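Local coordinates for TPR repeat-containing protein (Cytophaga hutchinsonii, PDB 3U4T), which is of unknown function but, as a protein built from tetratricopeptide repeats, probably offers a curved helical scaffold for binding other proteins, at residues A[229-233]-A[234-238]; A[252-255]-A[256-259]; A[200-203]-A[204-207]. The protein carries 1 engineered substitution. All coordinates share one frame; numbering follows the deposited sequence.

Following the chain from the N terminus, contact 3 comes first, wholly within helix 199-209, joining successive turns and closing no loop. Contact 1 closes the short turn between helix 217-233 and helix 237-250, and contact 2 closes the turn from helix 237-250 into helix 255-261. All three are local and lie in series, so none nests in or crosses another. Centre to centre, contact 1 is about 17 Å from each of the other two, whereas contacts 2 and 3 lie about 21 Å apart without touching. Contact 1 connects them: Tyr-231 OH lies 4.3 Å from Glu-203 OE2, and Tyr-229 OH lies 4.2 Å from Lys-256 CG. Together they follow the C-terminal helices of the array.

Contact 1: A[229-233]-A[234-238]; sequences YYYTI and NRDKV
Tyr-231 and Thr-232 in the last turn of the helix receive the chain as it reverses: Asp-236 N bonds to Tyr-231 O at 2.7 Å, nearly along the C=O axis, and Arg-235 N bonds to Thr-232 O at 2.9 Å. This pair of bonds, with the positive phi of Arg-235 (58°), defines a Schellman motif in which Arg-235 is the C-prime residue.

One residue back, in the same last turn, Tyr-230 O is gripped twice by Asn-234. The backbone N of Asn-234 lies 3.0 Å from Tyr-230 O, and its side-chain ND2 reaches the same Tyr-230 O at 2.7 Å. The two donors arrive from opposite faces of the carbonyl plane, and the acceptor lies close to the plane of the Asn-234 amide. That amide also covers the Tyr-230 ring: ND2 sits over the ring centre, 3.2 Å above its plane, with the amide and ring planes 40° apart. Tyr-230 has CG anti to its own N (chi1 171°), which brings the ring beneath ND2, so carbonyl and ring together fix the rotation of the amide.

Across the turn, the side chains of Tyr-231 and Asp-236 run alongside each other, pointing the same way; Tyr-231 CD1 meets Asp-236 CB at 3.9 Å. Their polar ends have separate tasks. Tyr-231 OH is hydrogen-bonded to Lys-199, while Asp-236 takes the N-cap position of the next helix, where its OD1 accepts from Lys-239 N. A helix terminator and a helix start therefore share only a few residues.

The contact lies on the surface, at the corner where helix 217-233 hands over to helix 237-250. Tyr-231 packs on Lys-239 and Ala-240 of the latter, and Tyr-230 leans on Thr-193 in a loop.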
ATOM      1  N   TYR A 229     -19.584  13.653  18.258  1.00 36.99           N
ATOM      2  CA  TYR A 229     -19.802  12.786  19.413  1.00 43.74           C
ATOM      3  C   TYR A 229     -19.025  13.329  20.606  1.00 41.60           C
ATOM      4  O   TYR A 229     -19.520  13.350  21.724  1.00 37.25           O
ATOM      5  CB  TYR A 229     -19.355  11.348  19.118  1.00 47.91           C
ATOM      6  CG  TYR A 229     -20.257  10.607  18.141  1.00 68.03           C
ATOM      7  CD1 TYR A 229     -21.647  10.566  18.324  1.00 65.92           C
ATOM      8  CD2 TYR A 229     -19.721   9.921  17.049  1.00 73.49           C
ATOM      9  CE1 TYR A 229     -22.475   9.857  17.443  1.00 61.84           C
ATOM     10  CE2 TYR A 229     -20.541   9.207  16.164  1.00 73.30           C
ATOM     11  CZ  TYR A 229     -21.915   9.178  16.368  1.00 67.19           C
ATOM     12  OH  TYR A 229     -22.718   8.452  15.514  1.00 61.10           O
ATOM     13  N   TYR A 230     -17.799  13.771  20.367  1.00 22.81           N
ATOM     14  CA  TYR A 230     -16.998  14.312  21.447  1.00 27.12           C
ATOM     15  C   TYR A 230     -17.782  15.427  22.132  1.00 40.05           C
ATOM     16  O   TYR A 230     -17.845  15.502  23.360  1.00 46.67           O
ATOM     17  CB  TYR A 230     -15.705  14.913  20.903  1.00 29.47           C
ATOM     18  CG  TYR A 230     -14.942  15.682  21.954  1.00 29.76           C
ATOM     19  CD1 TYR A 230     -14.104  15.023  22.852  1.00 30.85           C
ATOM     20  CD2 TYR A 230     -15.099  17.061  22.084  1.00 35.39           C
ATOM     21  CE1 TYR A 230     -13.440  15.712  23.856  1.00 36.18           C
ATOM     22  CE2 TYR A 230     -14.442  17.766  23.089  1.00 43.27           C
ATOM     23  CZ  TYR A 230     -13.613  17.089  23.970  1.00 43.55           C
ATOM     24  OH  TYR A 230     -12.939  17.796  24.939  1.00 45.46           O
ATOM     25  N   TYR A 231     -18.376  16.294  21.318  1.00 35.66           N
ATOM     26  CA  TYR A 231     -19.118  17.425  21.833  1.00 32.26           C
ATOM     27  C   TYR A 231     -20.474  17.091  22.414  1.00 31.11           C
ATOM     28  O   TYR A 231     -20.966  17.826  23.262  1.00 36.50           O
ATOM     29  CB  TYR A 231     -19.245  18.511  20.764  1.00 43.76           C
ATOM     30  CG  TYR A 231     -17.985  19.335  20.621  1.00 44.74           C
ATOM     31  CD1 TYR A 231     -17.360  19.900  21.745  1.00 43.46           C
ATOM     32  CD2 TYR A 231     -17.423  19.562  19.369  1.00 32.00           C
ATOM     33  CE1 TYR A 231     -16.204  20.670  21.620  1.00 38.63           C
ATOM     34  CE2 TYR A 231     -16.271  20.332  19.227  1.00 37.92           C
ATOM     35  CZ  TYR A 231     -15.664  20.884  20.355  1.00 37.39           C
ATOM     36  OH  TYR A 231     -14.521  21.636  20.190  1.00 38.79           O
ATOM     37  N   THR A 232     -21.081  15.999  21.960  1.00 30.21           N
ATOM     38  CA  THR A 232     -22.358  15.586  22.520  1.00 34.75           C
ATOM     39  C   THR A 232     -22.049  15.070  23.927  1.00 42.30           C
ATOM     40  O   THR A 232     -22.757  15.369  24.886  1.00 50.38           O
ATOM     41  CB  THR A 232     -22.980  14.478  21.690  1.00 34.10           C
ATOM     42  OG1 THR A 232     -23.227  14.980  20.371  1.00 37.04           O
ATOM     43  CG2 THR A 232     -24.286  14.014  22.307  1.00 25.09           C
ATOM     44  N   ILE A 233     -20.973  14.306  24.044  1.00 40.15           N
ATOM     45  CA  ILE A 233     -20.559  13.788  25.333  1.00 41.63           C
ATOM     46  C   ILE A 233     -20.332  14.968  26.267  1.00 41.51           C
ATOM     47  O   ILE A 233     -20.782  14.959  27.414  1.00 40.35           O
ATOM     48  CB  ILE A 233     -19.243  13.005  25.219  1.00 39.23           C
ATOM     49  CG1 ILE A 233     -19.477  11.722  24.416  1.00 35.83           C
ATOM     50  CG2 ILE A 233     -18.701  12.698  26.615  1.00 40.75           C
ATOM     51  CD1 ILE A 233     -18.202  11.035  23.958  1.00 33.91           C
ATOM     52  N   ASN A 234     -19.641  15.986  25.762  1.00 37.81           N
ATOM     53  CA  ASN A 234     -19.341  17.170  26.553  1.00 40.03           C
ATOM     54  C   ASN A 234     -20.490  18.169  26.617  1.00 46.88           C
ATOM     55  O   ASN A 234     -20.327  19.300  27.074  1.00 41.23           O
ATOM     56  CB  ASN A 234     -18.064  17.818  26.025  1.00 40.94           C
ATOM     57  CG  ASN A 234     -16.828  17.030  26.410  1.00 47.76           C
ATOM     58  OD1 ASN A 234     -16.336  17.144  27.529  1.00 53.14           O
ATOM     59  ND2 ASN A 234     -16.337  16.205  25.496  1.00 46.86           N
ATOM     60  N   ARG A 235     -21.657  17.728  26.159  1.00 57.57           N
ATOM     61  CA  ARG A 235     -22.874  18.533  26.192  1.00 71.12           C
ATOM     62  C   ARG A 235     -22.832  19.884  25.476  1.00 72.29           C
ATOM     63  O   ARG A 235     -23.516  20.824  25.880  1.00 82.30           O
ATOM     64  CB  ARG A 235     -23.307  18.727  27.650  1.00 74.95           C
ATOM     65  CG  ARG A 235     -23.755  17.441  28.339  1.00 78.48           C
ATOM     66  CD  ARG A 235     -24.053  17.666  29.816  1.00 88.64           C
ATOM     67  NE  ARG A 235     -24.743  16.525  30.413  1.00 93.37           N
ATOM     68  CZ  ARG A 235     -25.153  16.476  31.675  1.00 89.87           C
ATOM     69  NH1 ARG A 235     -24.943  17.506  32.480  1.00 85.88           N
ATOM     70  NH2 ARG A 235     -25.783  15.402  32.128  1.00 91.24           N
ATOM     71  N   ASP A 236     -22.048  19.978  24.408  1.00 67.66           N
ATOM     72  CA  ASP A 236     -21.961  21.216  23.639  1.00 60.64           C
ATOM     73  C   ASP A 236     -22.793  21.093  22.356  1.00 52.98           C
ATOM     74  O   ASP A 236     -22.255  20.858  21.272  1.00 51.22           O
ATOM     75  CB  ASP A 236     -20.513  21.520  23.263  1.00 56.12           C
ATOM     76  CG  ASP A 236     -20.327  22.947  22.776  1.00 52.86           C
ATOM     77  OD1 ASP A 236     -21.232  23.458  22.080  1.00 45.94           O
ATOM     78  OD2 ASP A 236     -19.269  23.548  23.086  1.00 42.59           O
ATOM     79  N   LYS A 237     -24.107  21.251  22.489  1.00 39.59           N
ATOM     80  CA  LYS A 237     -25.041  21.172  21.364  1.00 33.49           C
ATOM     81  C   LYS A 237     -24.600  22.087  20.222  1.00 37.49           C
ATOM     82  O   LYS A 237     -24.635  21.703  19.051  1.00 45.71           O
ATOM     83  CB  LYS A 237     -26.440  21.581  21.842  1.00 39.60           C
ATOM     84  CG  LYS A 237     -27.543  21.501  20.795  1.00 47.47           C
ATOM     85  CD  LYS A 237     -28.299  20.175  20.891  1.00 62.05           C
ATOM     86  CE  LYS A 237     -29.466  20.128  19.919  1.00 65.24           C
ATOM     87  NZ  LYS A 237     -30.124  18.789  19.875  1.00 64.37           N
ATOM     88  N   VAL A 238     -24.189  23.303  20.565  1.00 29.65           N
ATOM     89  CA  VAL A 238     -23.753  24.277  19.563  1.00 46.31           C
ATOM     90  C   VAL A 238     -22.700  23.721  18.599  1.00 47.21           C
ATOM     91  O   VAL A 238     -22.908  23.691  17.388  1.00 54.44           O
ATOM     92  CB  VAL A 238     -23.178  25.545  20.233  1.00 46.27           C
ATOM     93  CG1 VAL A 238     -22.559  26.456  19.184  1.00 50.38           C
ATOM     94  CG2 VAL A 238     -24.277  26.273  20.994  1.00 48.66           C
TER

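Contact 2: A[252-255]-A[256-259]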
ATOM      1  N   PRO A 252     -25.837  15.037   2.089  1.00 48.89           N
ATOM      2  CA  PRO A 252     -27.199  15.427   2.468  1.00 54.74           C
ATOM      3  C   PRO A 252     -28.085  14.306   2.997  1.00 71.50           C
ATOM      4  O   PRO A 252     -29.056  14.557   3.714  1.00 73.90           O
ATOM      5  CB  PRO A 252     -27.751  16.022   1.176  1.00 48.83           C
ATOM      6  CG  PRO A 252     -26.538  16.570   0.515  1.00 42.15           C
ATOM      7  CD  PRO A 252     -25.560  15.441   0.704  1.00 38.12           C
ATOM      8  N   THR A 253     -27.735  13.071   2.651  1.00 72.92           N
ATOM      9  CA  THR A 253     -28.513  11.901   3.050  1.00 63.44           C
ATOM     10  C   THR A 253     -27.944  11.120   4.234  1.00 63.41           C
ATOM     11  O   THR A 253     -28.488  10.081   4.609  1.00 65.95           O
ATOM     12  CB  THR A 253     -28.637  10.909   1.871  1.00 65.69           C
ATOM     13  OG1 THR A 253     -27.519  10.009   1.881  1.00 59.52           O
ATOM     14  CG2 THR A 253     -28.640  11.662   0.539  1.00 70.28           C
ATOM     15  N   ASN A 254     -26.857  11.605   4.828  1.00 53.64           N
ATOM     16  CA  ASN A 254     -26.243  10.887   5.937  1.00 51.94           C
ATOM     17  C   ASN A 254     -27.188  10.704   7.118  1.00 65.29           C
ATOM     18  O   ASN A 254     -27.593  11.669   7.766  1.00 66.60           O
ATOM     19  CB  ASN A 254     -24.976  11.597   6.394  1.00 47.76           C
ATOM     20  CG  ASN A 254     -24.120  10.720   7.276  1.00 45.58           C
ATOM     21  OD1 ASN A 254     -24.603  10.148   8.243  1.00 43.05           O
ATOM     22  ND2 ASN A 254     -22.844  10.610   6.946  1.00 52.92           N
ATOM     23  N   LYS A 255     -27.509   9.447   7.408  1.00 68.85           N
ATOM     24  CA  LYS A 255     -28.431   9.099   8.485  1.00 68.24           C
ATOM     25  C   LYS A 255     -27.981   9.414   9.919  1.00 51.95           C
ATOM     26  O   LYS A 255     -28.801   9.795  10.754  1.00 45.97           O
ATOM     27  CB  LYS A 255     -28.803   7.620   8.363  1.00 74.37           C
ATOM     28  CG  LYS A 255     -29.222   7.208   6.950  1.00 71.94           C
ATOM     29  CD  LYS A 255     -29.823   5.805   6.914  1.00 72.20           C
ATOM     30  CE  LYS A 255     -31.350   5.842   6.859  1.00 73.88           C
ATOM     31  NZ  LYS A 255     -31.967   6.613   7.975  1.00 74.67           N
ATOM     32  N   LYS A 256     -26.691   9.253  10.207  1.00 47.03           N
ATOM     33  CA  LYS A 256     -26.167   9.544  11.542  1.00 51.23           C
ATOM     34  C   LYS A 256     -26.295  11.030  11.870  1.00 50.76           C
ATOM     35  O   LYS A 256     -26.727  11.402  12.960  1.00 50.95           O
ATOM     36  CB  LYS A 256     -24.685   9.160  11.663  1.00 55.40           C
ATOM     37  CG  LYS A 256     -24.370   7.675  11.760  1.00 69.59           C
ATOM     38  CD  LYS A 256     -24.225   7.019  10.389  1.00 81.45           C
ATOM     39  CE  LYS A 256     -25.567   6.815   9.691  1.00 79.26           C
ATOM     40  NZ  LYS A 256     -25.647   7.516   8.375  1.00 78.03           N
ATOM     41  N   ALA A 257     -25.904  11.877  10.923  1.00 45.26           N
ATOM     42  CA  ALA A 257     -25.967  13.324  11.124  1.00 42.72           C
ATOM     43  C   ALA A 257     -27.400  13.849  11.147  1.00 40.70           C
ATOM     44  O   ALA A 257     -27.703  14.847  11.806  1.00 50.63           O
ATOM     45  CB  ALA A 257     -25.173  14.031  10.034  1.00 30.05           C
ATOM     46  N   ILE A 258     -28.284  13.179  10.419  1.00 48.94           N
ATOM     47  CA  ILE A 258     -29.673  13.601  10.377  1.00 49.86           C
ATOM     48  C   ILE A 258     -30.312  13.374  11.742  1.00 53.98           C
ATOM     49  O   ILE A 258     -30.935  14.274  12.307  1.00 53.89           O
ATOM     50  CB  ILE A 258     -30.441  12.819   9.300  1.00 44.46           C
ATOM     51  CG1 ILE A 258     -30.018  13.301   7.912  1.00 50.57           C
ATOM     52  CG2 ILE A 258     -31.932  13.008   9.476  1.00 58.64           C
ATOM     53  CD1 ILE A 258     -30.550  12.444   6.774  1.00 54.40           C
ATOM     54  N   ASP A 259     -30.127  12.170  12.273  1.00 60.58           N
ATOM     55  CA  ASP A 259     -30.690  11.785  13.564  1.00 66.98           C
ATOM     56  C   ASP A 259     -30.023  12.466  14.756  1.00 60.52           C
ATOM     57  O   ASP A 259     -30.606  12.558  15.841  1.00 60.22           O
ATOM     58  CB  ASP A 259     -30.610  10.267  13.715  1.00 75.85           C
ATOM     59  CG  ASP A 259     -31.282   9.536  12.570  1.00 87.51           C
ATOM     60  OD1 ASP A 259     -32.487   9.771  12.337  1.00 94.09           O
ATOM     61  OD2 ASP A 259     -30.608   8.725  11.904  1.00 87.16           O
TER
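Asn-254 OD1 is the acceptor at the centre of this helix start, approached by three nitrogens of the following residues. The lysine ammonium comes nearest: Lys-256 NZ lies 2.8 Å from Asn-254 OD1 and stands 52° out of the carbonyl plane. Two backbone bonds to the same oxygen are weak, one from Lys-256 N at 3.0 Å and bent, the other from Ala-257 N at 3.4 Å but nearly straight (166°). A chi1 of -165° swings the Asn-254 amide away from its own N and carries OD1 round to the start of the helix.

Lys-256 reaches OD1 by folding back. Its chain is bent at chi2, chi3 and chi4 and crosses the Asn-254 side chain at about a right angle; at its end NZ lies 3.2 Å from Lys-255 CB. A positive charge so near OD1 would be expected to polarise the amide carbonyl.

The main-chain oxygen of Asn-254 is engaged as well. Ile-258 N bonds to Asn-254 O at 3.1 Å, giving the first helical turn, and the branch of the same isoleucine presses on that oxygen, with Ile-258 CG1 only 2.9 Å from Asn-254 O, a tight approach.

Further out, helix 237-250 supports the first shell: Asn-254 rests on Ile-247, Ala-257 on Trp-244 and Leu-248, and Ile-258 on Leu-248. Before the cap, Thr-253 OG1 is hydrogen-bonded to Asp-251. The arrangement is an asparagine N-cap, starting helix 255-261 directly after a short inter-helix loop in this tetratricopeptide-repeat-containing chain.

Contact 3: A[200-203]-A[204-207]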
ATOM      1  N   PRO A 200      -7.506  16.553  18.702  1.00 34.78           N
ATOM      2  CA  PRO A 200      -6.598  17.397  17.925  1.00 40.13           C
ATOM      3  C   PRO A 200      -6.216  16.880  16.539  1.00 34.33           C
ATOM      4  O   PRO A 200      -6.091  17.662  15.591  1.00 35.04           O
ATOM      5  CB  PRO A 200      -5.385  17.513  18.832  1.00 37.65           C
ATOM      6  CG  PRO A 200      -5.410  16.226  19.597  1.00 37.21           C
ATOM      7  CD  PRO A 200      -6.867  16.115  19.952  1.00 35.07           C
ATOM      8  N   TYR A 201      -6.019  15.572  16.414  1.00 27.68           N
ATOM      9  CA  TYR A 201      -5.622  15.007  15.122  1.00 30.91           C
ATOM     10  C   TYR A 201      -6.734  15.097  14.087  1.00 37.11           C
ATOM     11  O   TYR A 201      -6.480  15.409  12.920  1.00 35.62           O
ATOM     12  CB  TYR A 201      -5.141  13.566  15.323  1.00 21.45           C
ATOM     13  CG  TYR A 201      -4.024  13.517  16.345  1.00 30.02           C
ATOM     14  CD1 TYR A 201      -2.810  14.176  16.107  1.00 38.73           C
ATOM     15  CD2 TYR A 201      -4.222  12.941  17.596  1.00 28.31           C
ATOM     16  CE1 TYR A 201      -1.841  14.278  17.090  1.00 43.34           C
ATOM     17  CE2 TYR A 201      -3.251  13.037  18.594  1.00 32.41           C
ATOM     18  CZ  TYR A 201      -2.067  13.712  18.333  1.00 45.92           C
ATOM     19  OH  TYR A 201      -1.130  13.853  19.326  1.00 49.17           O
ATOM     20  N   TYR A 202      -7.970  14.845  14.510  1.00 35.88           N
ATOM     21  CA  TYR A 202      -9.094  14.940  13.586  1.00 36.24           C
ATOM     22  C   TYR A 202      -9.318  16.414  13.238  1.00 41.72           C
ATOM     23  O   TYR A 202      -9.757  16.742  12.124  1.00 38.44           O
ATOM     24  CB  TYR A 202     -10.372  14.333  14.205  1.00 30.90           C
ATOM     25  CG  TYR A 202     -10.513  12.835  13.985  1.00 26.21           C
ATOM     26  CD1 TYR A 202     -10.326  12.283  12.719  1.00 17.99           C
ATOM     27  CD2 TYR A 202     -10.823  11.971  15.037  1.00 27.02           C
ATOM     28  CE1 TYR A 202     -10.439  10.900  12.503  1.00 24.83           C
ATOM     29  CE2 TYR A 202     -10.939  10.582  14.829  1.00 35.11           C
ATOM     30  CZ  TYR A 202     -10.740  10.065  13.559  1.00 38.04           C
ATOM     31  OH  TYR A 202     -10.810   8.714  13.331  1.00 26.61           O
ATOM     32  N   GLU A 203      -9.014  17.301  14.186  1.00 41.33           N
ATOM     33  CA  GLU A 203      -9.185  18.730  13.941  1.00 44.51           C
ATOM     34  C   GLU A 203      -8.173  19.141  12.888  1.00 47.00           C
ATOM     35  O   GLU A 203      -8.504  19.897  11.973  1.00 39.33           O
ATOM     36  CB  GLU A 203      -9.003  19.536  15.230  1.00 49.53           C
ATOM     37  CG  GLU A 203     -10.186  19.405  16.175  1.00 61.94           C
ATOM     38  CD  GLU A 203      -9.994  20.137  17.484  1.00 71.49           C
ATOM     39  OE1 GLU A 203      -8.883  20.067  18.045  1.00 72.61           O
ATOM     40  OE2 GLU A 203     -10.962  20.768  17.959  1.00 77.12           O
ATOM     41  N   LYS A 204      -6.946  18.629  12.997  1.00 44.62           N
ATOM     42  CA  LYS A 204      -5.922  18.951  12.010  1.00 46.54           C
ATOM     43  C   LYS A 204      -6.272  18.308  10.667  1.00 42.34           C
ATOM     44  O   LYS A 204      -5.989  18.868   9.607  1.00 33.56           O
ATOM     45  CB  LYS A 204      -4.553  18.469  12.484  1.00 41.00           C
ATOM     46  CG  LYS A 204      -3.666  19.576  13.051  1.00 50.43           C
ATOM     47  CD  LYS A 204      -3.143  20.494  11.944  1.00 61.84           C
ATOM     48  CE  LYS A 204      -2.121  21.504  12.474  1.00 71.70           C
ATOM     49  NZ  LYS A 204      -1.281  22.092  11.381  1.00 72.13           N
ATOM     50  N   LEU A 205      -6.896  17.134  10.721  1.00 46.29           N
ATOM     51  CA  LEU A 205      -7.299  16.423   9.513  1.00 36.94           C
ATOM     52  C   LEU A 205      -8.274  17.283   8.720  1.00 42.97           C
ATOM     53  O   LEU A 205      -8.189  17.382   7.499  1.00 37.59           O
ATOM     54  CB  LEU A 205      -7.992  15.120   9.868  1.00 26.38           C
ATOM     55  CG  LEU A 205      -8.331  14.347   8.601  1.00 29.16           C
ATOM     56  CD1 LEU A 205      -7.063  13.701   8.076  1.00 34.19           C
ATOM     57  CD2 LEU A 205      -9.348  13.281   8.894  1.00 29.62           C
ATOM     58  N   ILE A 206      -9.220  17.886   9.429  1.00 44.19           N
ATOM     59  CA  ILE A 206     -10.201  18.759   8.796  1.00 42.01           C
ATOM     60  C   ILE A 206      -9.467  20.022   8.339  1.00 46.11           C
ATOM     61  O   ILE A 206      -9.820  20.621   7.325  1.00 45.60           O
ATOM     62  CB  ILE A 206     -11.326  19.158   9.786  1.00 31.97           C
ATOM     63  CG1 ILE A 206     -12.167  17.937  10.147  1.00 32.67           C
ATOM     64  CG2 ILE A 206     -12.198  20.244   9.180  1.00 23.00           C
ATOM     65  CD1 ILE A 206     -13.206  18.215  11.242  1.00 43.53           C
ATOM     66  N   GLU A 207      -8.446  20.422   9.096  1.00 51.05           N
ATOM     67  CA  GLU A 207      -7.673  21.612   8.749  1.00 53.75           C
ATOM     68  C   GLU A 207      -7.114  21.438   7.346  1.00 58.36           C
ATOM     69  O   GLU A 207      -7.423  22.214   6.441  1.00 58.71           O
ATOM     70  CB  GLU A 207      -6.522  21.835   9.744  1.00 57.34           C
ATOM     71  CG  GLU A 207      -6.721  23.023  10.686  1.00 74.09           C
ATOM     72  CD  GLU A 207      -5.644  23.118  11.756  1.00 86.59           C
ATOM     73  OE1 GLU A 207      -4.455  23.206  11.391  1.00 94.21           O
ATOM     74  OE2 GLU A 207      -5.982  23.108  12.962  1.00 83.63           O
TER
HETATM   75  O   HOH W   1      -9.283  22.356  13.238  1.00 38.72           O
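Tyr-202 and Leu-205 form the tightly packed side of this helical turn. Their side chains lie alongside each other and point the same way, and Leu-205 CD2 meets the edge of the tyrosine ring, near its plane, 4.1 Å from Tyr-202 CD1. With chi1 near 180° (-177°), the Leu-205 branch turns toward that edge. Both residues are buried: Tyr-202 and Leu-205 touch Ala-223 of helix 217-233, and the Tyr-202 hydroxyl is hydrogen-bonded to Glu-222. Ile-206 adds to this side, its CG1 lying 3.3 Å from Tyr-202 O.

The other side is polar and more loosely joined. Lys-204 NZ and Glu-207 OE1 make a salt bridge at 3.4 Å, a long one. A water donates to Glu-203 O at 2.9 Å and, weakly, to Glu-207 OE2, linking main chain to carboxylate. Glu-203 turns its own carboxylate to a salt bridge with Lys-199.

Regular i to i+4 backbone bonds join the successive turns beneath both sides, among them Leu-205 N to Tyr-201 O at 2.8 Å and Glu-207 N to Glu-203 O at 2.9 Å, in which that water shares the acceptor. The result is an amphipathic alpha-helix: helix 199-209 sets its aromatic and aliphatic face against helices 176-189 and 217-233, as in the stacked helices of tetratricopeptide repeat arrays.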